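Local coordinates for protein putative phosphatase (Bacteroides thetaiotaomicron, PDB 3KYA) that is a putative phosphatase of unproven substrate that binds zinc ions and joins an immunoglobulin-like IPT/TIG domain to a beta-propeller, at residues 371-376 / 397-402; 56-61 / 68-73; 152-157 / 165-170. One frame throughout, in Å; residues are numbered along the deposited sequence. Where two conformers were deposited one is given.

Interaction 1 (371-376 / 397-402); sequences MNNPCQ and DRLNFC
At the start of one blade of the beta-propeller, P374 and D397 form an antiparallel, non-hydrogen-bonded pair where strand 374-381 meets the end of strand 391-397. Beyond this bridge the chain of 397-402 makes a short 3-10 turn, and 371-376 runs alongside it. N372 N donates to OD1 of D397 over 2.8 Å in an almost straight bond (169°) that uses the syn lone pair. With CG anti to the backbone N (chi1 -171°), the D397 carboxylate is carried toward N372. Its other oxygen, OD2, is met from above the carboxylate plane by ND2 of N400 at 2.7 Å, and R404 forms a salt bridge to the same atom. The turn is held from its amides: L399 N donates to N372 O at 3.0 Å, and R398 N to N373 O, also at 3.0 Å. N373 has a left-handed backbone conformation, which asparagine tolerates well. In its modelled conformer, its amide lies beside the R398 side chain with the two planes 82° apart, and OD1 takes a weak bond from NH2 of R398 at 3.1 Å; the stronger partner of that guanidinium is D445. The CB and CD1 of L399 lie against the amide of N372, crossing it obliquely, while SG of C375 rests on the aliphatic start of R398. A water joins N372 and N400, accepting from N372 ND2 at 3.0 Å and donating to N400 OD1 at 2.7 Å. Asparagine suits these places because a single amide can both give and take: N372 OD1 accepts from N373 ND2 at 3.0 Å while N372 ND2 serves the water. With an amide N-H on OD1, and N400 and R404 on OD2, the buried carboxylate of D397 is probably stabilised as the anion.

Interaction 2 (56-61 / 68-73); sequences DAIVIN and YCFVPS. With EDO (1,2-ethanediol), chain D; EDO (1,2-ethanediol), chain C.
A classic beta bulge sets two residues, I60 and N61, opposite the single residue Y68 and interrupts the hairpin of strands 55-62 and 66-70 in the IPT/TIG domain, an immunoglobulin-like E-set fold. The O of Y68 receives I60 N at 2.8 Å and, weakly, N61 N at 3.4 Å, while Y68 N donates back to N61 O at 2.9 Å. The extra residue turns the I60 side chain toward the partner strand. Its CG1 stands anti to the carbonyl carbon (chi1 -57°), and the CD1 tip sits over the centre of the F70 ring in a CH-pi contact, 3.6 Å from the centroid and 14° off the normal. The two side chains cross at about a right angle, a methyl bump on a flat aromatic face. I58, in its modelled conformer, fits against the rim instead, its CG2 near CD2 of F70. An alanine in place of F70 would probably leave the CD1 of I60 without the surface it rests on and open a gap beside I58. The small CB of A57 suits the close approach of P72, meeting ring atom CD at 4.0 Å. Y68 is buried against the second subunit, whose D338 bonds its hydroxyl and whose Y350 meets its ring edge-to-face. Between I58 N and F70 O, too far apart to bond directly, one water accepts from the first at 3.0 Å and donates to the second at 2.8 Å.

Interaction 3 (152-157 / 165-170); sequences DHLYIC and QLIDLK. With ZN (zinc ion), chain X.
H153 holds its CG anti to the carbonyl carbon (chi1 -71°) and D168 holds its own anti to the backbone N (chi1 -167°); these torsions bring the two CG atoms to one face of the hairpin, where imidazole and carboxylate lie side by side, their planes 77° apart. Both grip one zinc ion: H153 NE2 lies 2.1 Å from it and D168 OD2 2.0 Å, and four waters complete six ligands. One of these waters also donates to D168 OD1 at 2.8 Å, and K170 N donates to that same oxygen at 3.1 Å, closing an Asx turn that helps fix the carboxylate. Beside the site, branched L166 serves two rings: CD2 lies over the H153 ring, and CD1 makes a CH-pi contact 4.2 Å from the centroid of Y155. On the opposite face L154 and I167 pack side by side, their backbones joined by two hydrogen bonds, the shorter from I167 N to L154 O at 2.7 Å. The hairpin occupies the middle of its propeller blade: strand 141-147 borders 153-157, strand 173-178 borders 165-168, and the face of L154, I156 and L169 packs on Y459 and H461 of strand 457-462 in the neighbouring, closing blade.

In the fold
Along the chain the order is interaction 2, interaction 3, interaction 1, each closing before the next opens. Interaction 2 belongs to the IPT/TIG domain, its centre about 34 Å from that of interaction 1 and 40 Å from that of interaction 3. The other two lie in the beta-propeller, centres about 23 Å apart and nearest atoms about 7 Å apart, in different four- or five-stranded blades. Between those blades lies the closing one, where strand 105-110 from the N-terminal part of the chain joins strands 446-452, 457-462 and 467-473 and so completes the ring. Interaction 3 thus belongs to the blade that follows the closure and interaction 1 to the one before it; only 152-157/165-170 carries a zinc ion.

Interaction 1 (371-376 / 397-402)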
# COMPACT_ATOMS: atom_id res chain seq x y z
N MSE A 371 8.08 -15.76 5.74
CA MSE A 371 7.87 -15.63 7.18
C MSE A 371 8.66 -16.75 7.88
O MSE A 371 9.26 -17.61 7.22
CB MSE A 371 6.38 -15.68 7.50
CG MSE A 371 5.68 -16.93 6.97
SE MSE A 371 3.73 -16.84 7.00
CE MSE A 371 3.36 -15.49 5.66
N ASN A 372 8.67 -16.76 9.21
CA ASN A 372 9.48 -17.73 9.92
C ASN A 372 8.82 -18.08 11.26
O ASN A 372 8.94 -17.33 12.23
CB ASN A 372 10.89 -17.17 10.10
CG ASN A 372 11.88 -18.20 10.54
OD1 ASN A 372 11.52 -19.29 10.97
ND2 ASN A 372 13.17 -17.87 10.43
N ASN A 373 8.17 -19.25 11.29
CA ASN A 373 7.42 -19.73 12.46
C ASN A 373 6.22 -18.81 12.75
O ASN A 373 6.18 -18.14 13.80
CB ASN A 373 8.28 -19.89 13.74
CG ASN A 373 9.14 -21.14 13.73
OD1 ASN A 373 8.89 -22.08 14.49
ND2 ASN A 373 10.16 -21.15 12.90
N PRO A 374 5.25 -18.75 11.82
CA PRO A 374 4.06 -17.93 12.04
C PRO A 374 3.19 -18.54 13.14
O PRO A 374 2.89 -19.75 13.10
CB PRO A 374 3.33 -17.98 10.70
CG PRO A 374 3.76 -19.29 10.09
CD PRO A 374 5.17 -19.50 10.54
N CYS A 375 2.83 -17.73 14.13
CA CYS A 375 2.04 -18.19 15.27
C CYS A 375 0.64 -17.55 15.29
O CYS A 375 0.00 -17.46 14.24
CB CYS A 375 2.85 -18.03 16.57
SG CYS A 375 4.34 -19.12 16.64
N GLN A 376 0.17 -17.07 16.44
CA GLN A 376 -1.22 -16.67 16.55
C GLN A 376 -1.61 -15.50 15.66
O GLN A 376 -0.84 -14.56 15.50
CB GLN A 376 -1.57 -16.33 18.01
CG GLN A 376 -3.08 -16.30 18.27
CD GLN A 376 -3.42 -16.33 19.75
OE1 GLN A 376 -2.58 -16.02 20.59
NE2 GLN A 376 -4.67 -16.70 20.08
N ASP A 397 4.87 -13.25 13.80
CA ASP A 397 5.85 -14.00 12.98
C ASP A 397 7.01 -14.21 13.94
O ASP A 397 7.89 -13.36 14.07
CB ASP A 397 6.21 -13.15 11.78
CG ASP A 397 7.03 -13.90 10.74
OD1 ASP A 397 7.17 -15.14 10.85
OD2 ASP A 397 7.53 -13.21 9.82
N ARG A 398 7.02 -15.36 14.59
CA ARG A 398 7.86 -15.56 15.79
C ARG A 398 9.34 -15.27 15.64
O ARG A 398 9.88 -14.47 16.42
CB ARG A 398 7.66 -16.95 16.43
CG ARG A 398 8.29 -17.05 17.81
CD ARG A 398 7.97 -18.35 18.58
NE ARG A 398 8.47 -19.52 17.87
CZ ARG A 398 9.71 -20.02 17.96
NH1 ARG A 398 10.64 -19.46 18.73
NH2 ARG A 398 10.01 -21.10 17.25
N LEU A 399 10.00 -15.88 14.66
CA LEU A 399 11.44 -15.73 14.52
C LEU A 399 11.85 -14.48 13.74
O LEU A 399 13.04 -14.24 13.53
CB LEU A 399 12.06 -17.02 13.93
CG LEU A 399 12.07 -18.21 14.90
CD1 LEU A 399 12.64 -19.47 14.24
CD2 LEU A 399 12.84 -17.88 16.20
N ASN A 400 10.86 -13.69 13.32
CA ASN A 400 11.13 -12.39 12.72
C ASN A 400 10.79 -11.24 13.68
O ASN A 400 10.85 -10.08 13.29
CB ASN A 400 10.40 -12.23 11.39
CG ASN A 400 10.98 -13.13 10.31
OD1 ASN A 400 12.19 -13.36 10.28
ND2 ASN A 400 10.13 -13.64 9.43
N PHE A 401 10.41 -11.57 14.91
CA PHE A 401 10.22 -10.58 15.98
C PHE A 401 9.27 -9.42 15.63
O PHE A 401 9.55 -8.26 15.96
CB PHE A 401 11.59 -10.00 16.37
CG PHE A 401 12.73 -11.02 16.33
CD1 PHE A 401 12.72 -12.14 17.16
CD2 PHE A 401 13.81 -10.83 15.48
CE1 PHE A 401 13.77 -13.06 17.13
CE2 PHE A 401 14.87 -11.75 15.43
CZ PHE A 401 14.86 -12.86 16.27
N CYS A 402 8.16 -9.73 14.99
CA CYS A 402 7.22 -8.70 14.58
C CYS A 402 5.78 -9.20 14.37
O CYS A 402 5.52 -10.40 14.35
CB CYS A 402 7.72 -8.04 13.30
SG CYS A 402 7.81 -9.17 11.88
O HOH W 1 13.77 -15.24 9.05

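Interaction 2 (56-61 / 68-73)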
# COMPACT_ATOMS: atom_id res chain seq x y z
N ASP A 56 11.36 18.24 22.38
CA ASP A 56 12.43 18.74 21.52
C ASP A 56 12.27 18.18 20.11
O ASP A 56 12.01 16.98 19.94
CB ASP A 56 13.81 18.35 22.06
CG ASP A 56 14.13 18.99 23.40
OD1 ASP A 56 13.66 20.12 23.66
OD2 ASP A 56 14.88 18.35 24.17
N ALA A 57 12.41 19.05 19.12
CA ALA A 57 12.26 18.67 17.72
C ALA A 57 13.58 18.78 16.93
O ALA A 57 14.38 19.71 17.14
CB ALA A 57 11.17 19.53 17.03
N ILE A 58 13.79 17.83 16.04
CA ILE A 58 14.96 17.81 15.17
C ILE A 58 14.86 18.97 14.17
O ILE A 58 13.88 19.05 13.42
CB ILE A 58 15.08 16.48 14.40
CG1 ILE A 58 15.30 15.31 15.36
CG2 ILE A 58 16.22 16.54 13.37
CD1 ILE A 58 15.15 13.95 14.70
N VAL A 59 15.86 19.86 14.16
CA VAL A 59 15.89 21.00 13.23
C VAL A 59 16.68 20.58 12.00
O VAL A 59 17.82 20.11 12.12
CB VAL A 59 16.54 22.23 13.88
CG1 VAL A 59 16.68 23.39 12.84
CG2 VAL A 59 15.73 22.66 15.09
N ILE A 60 16.08 20.74 10.82
CA ILE A 60 16.65 20.30 9.54
C ILE A 60 17.41 21.40 8.80
O ILE A 60 18.52 21.20 8.35
CB ILE A 60 15.53 19.75 8.62
CG1 ILE A 60 14.76 18.61 9.30
CG2 ILE A 60 16.07 19.27 7.26
CD1 ILE A 60 13.44 18.25 8.60
N ASN A 61 16.80 22.58 8.70
CA ASN A 61 17.36 23.67 7.92
C ASN A 61 16.76 24.98 8.42
O ASN A 61 15.58 25.03 8.75
CB ASN A 61 17.04 23.44 6.44
CG ASN A 61 17.72 24.43 5.52
OD1 ASN A 61 18.72 25.05 5.87
ND2 ASN A 61 17.18 24.57 4.31
N TYR A 68 12.74 24.41 8.86
CA TYR A 68 12.19 23.07 8.66
C TYR A 68 12.60 22.21 9.85
O TYR A 68 13.75 22.28 10.28
CB TYR A 68 12.75 22.39 7.42
CG TYR A 68 12.14 22.79 6.11
CD1 TYR A 68 10.94 22.21 5.68
CD2 TYR A 68 12.78 23.67 5.26
CE1 TYR A 68 10.39 22.54 4.44
CE2 TYR A 68 12.23 24.01 4.02
CZ TYR A 68 11.04 23.44 3.63
OH TYR A 68 10.50 23.77 2.40
N CYS A 69 11.66 21.42 10.35
CA CYS A 69 11.93 20.50 11.45
C CYS A 69 11.04 19.26 11.33
O CYS A 69 10.16 19.18 10.46
CB CYS A 69 11.69 21.19 12.79
SG CYS A 69 9.94 21.60 13.10
N PHE A 70 11.31 18.25 12.16
CA PHE A 70 10.48 17.05 12.21
C PHE A 70 9.57 17.10 13.42
O PHE A 70 10.02 17.43 14.53
CB PHE A 70 11.33 15.79 12.33
CG PHE A 70 12.03 15.40 11.05
CD1 PHE A 70 11.30 14.98 9.95
CD2 PHE A 70 13.42 15.40 10.97
CE1 PHE A 70 11.94 14.59 8.78
CE2 PHE A 70 14.07 15.02 9.79
CZ PHE A 70 13.33 14.61 8.71
N VAL A 71 8.30 16.74 13.24
CA VAL A 71 7.36 16.69 14.36
C VAL A 71 7.75 15.54 15.30
O VAL A 71 7.86 14.39 14.88
CB VAL A 71 5.92 16.49 13.88
CG1 VAL A 71 4.95 16.29 15.06
CG2 VAL A 71 5.49 17.68 12.99
N PRO A 72 7.96 15.84 16.58
CA PRO A 72 8.37 14.77 17.49
C PRO A 72 7.24 13.88 17.97
O PRO A 72 6.06 14.31 18.01
CB PRO A 72 8.96 15.52 18.69
CG PRO A 72 8.50 16.93 18.57
CD PRO A 72 7.92 17.17 17.23
N SER A 73 7.58 12.64 18.33
CA SER A 73 6.61 11.75 18.94
C SER A 73 6.10 12.36 20.24
O SER A 73 6.86 12.94 21.02
CB SER A 73 7.26 10.39 19.26
OG SER A 73 7.58 9.70 18.07
C1 EDO D . 10.43 11.34 16.43
O1 EDO D . 10.38 12.01 17.70
C2 EDO D . 10.63 12.32 15.28
O2 EDO D . 11.88 13.00 15.41
C1 EDO C . 3.79 8.18 18.17
O1 EDO C . 4.43 8.70 19.33
C2 EDO C . 4.72 7.25 17.41
O2 EDO C . 5.77 8.00 16.81
O HOH W 2 11.71 15.71 16.01

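Interaction 3 (152-157 / 165-170)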
# COMPACT_ATOMS: atom_id res chain seq x y z
N ASP A 152 -12.01 -8.03 30.38
CA ASP A 152 -11.02 -7.70 31.40
C ASP A 152 -10.21 -8.97 31.74
O ASP A 152 -9.12 -8.87 32.33
CB ASP A 152 -11.67 -7.19 32.70
CG ASP A 152 -12.37 -5.85 32.55
OD1 ASP A 152 -12.03 -5.09 31.62
OD2 ASP A 152 -13.22 -5.52 33.41
N HIS A 153 -10.74 -10.14 31.40
CA HIS A 153 -10.06 -11.40 31.69
C HIS A 153 -9.40 -11.98 30.46
O HIS A 153 -10.08 -12.47 29.55
CB HIS A 153 -11.01 -12.43 32.30
CG HIS A 153 -11.43 -12.10 33.70
ND1 HIS A 153 -12.42 -12.80 34.37
CD2 HIS A 153 -11.02 -11.12 34.55
CE1 HIS A 153 -12.57 -12.29 35.58
NE2 HIS A 153 -11.73 -11.27 35.71
N LEU A 154 -8.06 -11.87 30.43
CA LEU A 154 -7.23 -12.36 29.34
C LEU A 154 -6.47 -13.60 29.81
O LEU A 154 -5.62 -13.52 30.72
CB LEU A 154 -6.26 -11.27 28.89
CG LEU A 154 -5.32 -11.65 27.75
CD1 LEU A 154 -6.11 -12.07 26.49
CD2 LEU A 154 -4.38 -10.48 27.44
N TYR A 155 -6.80 -14.75 29.23
CA TYR A 155 -6.15 -16.01 29.59
C TYR A 155 -4.96 -16.29 28.68
O TYR A 155 -4.94 -15.90 27.49
CB TYR A 155 -7.15 -17.19 29.54
CG TYR A 155 -8.24 -17.17 30.60
CD1 TYR A 155 -7.99 -17.58 31.91
CD2 TYR A 155 -9.54 -16.76 30.29
CE1 TYR A 155 -8.99 -17.55 32.89
CE2 TYR A 155 -10.56 -16.74 31.27
CZ TYR A 155 -10.27 -17.15 32.56
OH TYR A 155 -11.25 -17.14 33.54
N ILE A 156 -3.97 -16.97 29.25
CA ILE A 156 -2.79 -17.38 28.51
C ILE A 156 -2.47 -18.84 28.84
O ILE A 156 -2.45 -19.23 30.01
CB ILE A 156 -1.57 -16.44 28.80
CG1 ILE A 156 -0.35 -16.86 27.96
CG2 ILE A 156 -1.24 -16.38 30.32
CD1 ILE A 156 0.78 -15.82 27.94
N CYS A 157 -2.27 -19.63 27.79
CA CYS A 157 -1.88 -21.02 27.92
C CYS A 157 -0.50 -21.18 27.32
O CYS A 157 -0.11 -20.42 26.40
CB CYS A 157 -2.88 -21.98 27.27
SG CYS A 157 -3.08 -21.84 25.49
N GLN A 165 -2.94 -19.28 33.01
CA GLN A 165 -2.97 -18.07 33.83
C GLN A 165 -4.01 -17.06 33.38
O GLN A 165 -4.45 -17.05 32.22
CB GLN A 165 -1.58 -17.43 33.84
CG GLN A 165 -0.51 -18.28 34.52
CD GLN A 165 0.81 -17.54 34.67
OE1 GLN A 165 1.38 -17.06 33.68
NE2 GLN A 165 1.31 -17.45 35.90
N LEU A 166 -4.41 -16.23 34.34
CA LEU A 166 -5.34 -15.14 34.13
C LEU A 166 -4.61 -13.82 34.28
O LEU A 166 -4.06 -13.52 35.35
CB LEU A 166 -6.47 -15.19 35.16
CG LEU A 166 -7.42 -13.99 35.16
CD1 LEU A 166 -8.11 -13.79 33.80
CD2 LEU A 166 -8.46 -14.13 36.27
N ILE A 167 -4.60 -13.04 33.19
CA ILE A 167 -4.08 -11.68 33.16
C ILE A 167 -5.35 -10.82 33.37
O ILE A 167 -6.14 -10.66 32.43
CB ILE A 167 -3.39 -11.37 31.81
CG1 ILE A 167 -2.25 -12.37 31.54
CG2 ILE A 167 -2.92 -9.91 31.74
CD1 ILE A 167 -1.82 -12.49 30.02
N ASP A 168 -5.56 -10.31 34.59
CA ASP A 168 -6.77 -9.55 34.92
C ASP A 168 -6.47 -8.07 34.71
O ASP A 168 -5.78 -7.44 35.50
CB ASP A 168 -7.26 -9.86 36.35
CG ASP A 168 -8.68 -9.33 36.62
OD1 ASP A 168 -9.02 -8.25 36.11
OD2 ASP A 168 -9.45 -10.00 37.37
N LEU A 169 -6.98 -7.55 33.60
CA LEU A 169 -6.69 -6.18 33.17
C LEU A 169 -7.34 -5.12 34.04
O LEU A 169 -6.91 -3.97 34.06
CB LEU A 169 -7.13 -6.01 31.71
CG LEU A 169 -6.47 -6.99 30.73
CD1 LEU A 169 -7.10 -6.92 29.33
CD2 LEU A 169 -4.95 -6.74 30.66
N LYS A 170 -8.40 -5.50 34.76
CA LYS A 170 -9.10 -4.55 35.63
C LYS A 170 -8.34 -4.33 36.94
O LYS A 170 -8.10 -3.18 37.32
CB LYS A 170 -10.53 -5.02 35.94
CG LYS A 170 -11.34 -4.04 36.83
CD LYS A 170 -12.66 -4.68 37.28
CE LYS A 170 -13.48 -3.75 38.15
NZ LYS A 170 -12.81 -3.39 39.44
ZN ZN X . -11.48 -10.17 37.51
O HOH W 3 -11.65 -8.39 36.94
O HOH W 4 -13.63 -10.10 37.88
O HOH W 5 -11.21 -11.67 38.61
O HOH W 6 -11.35 -9.56 39.71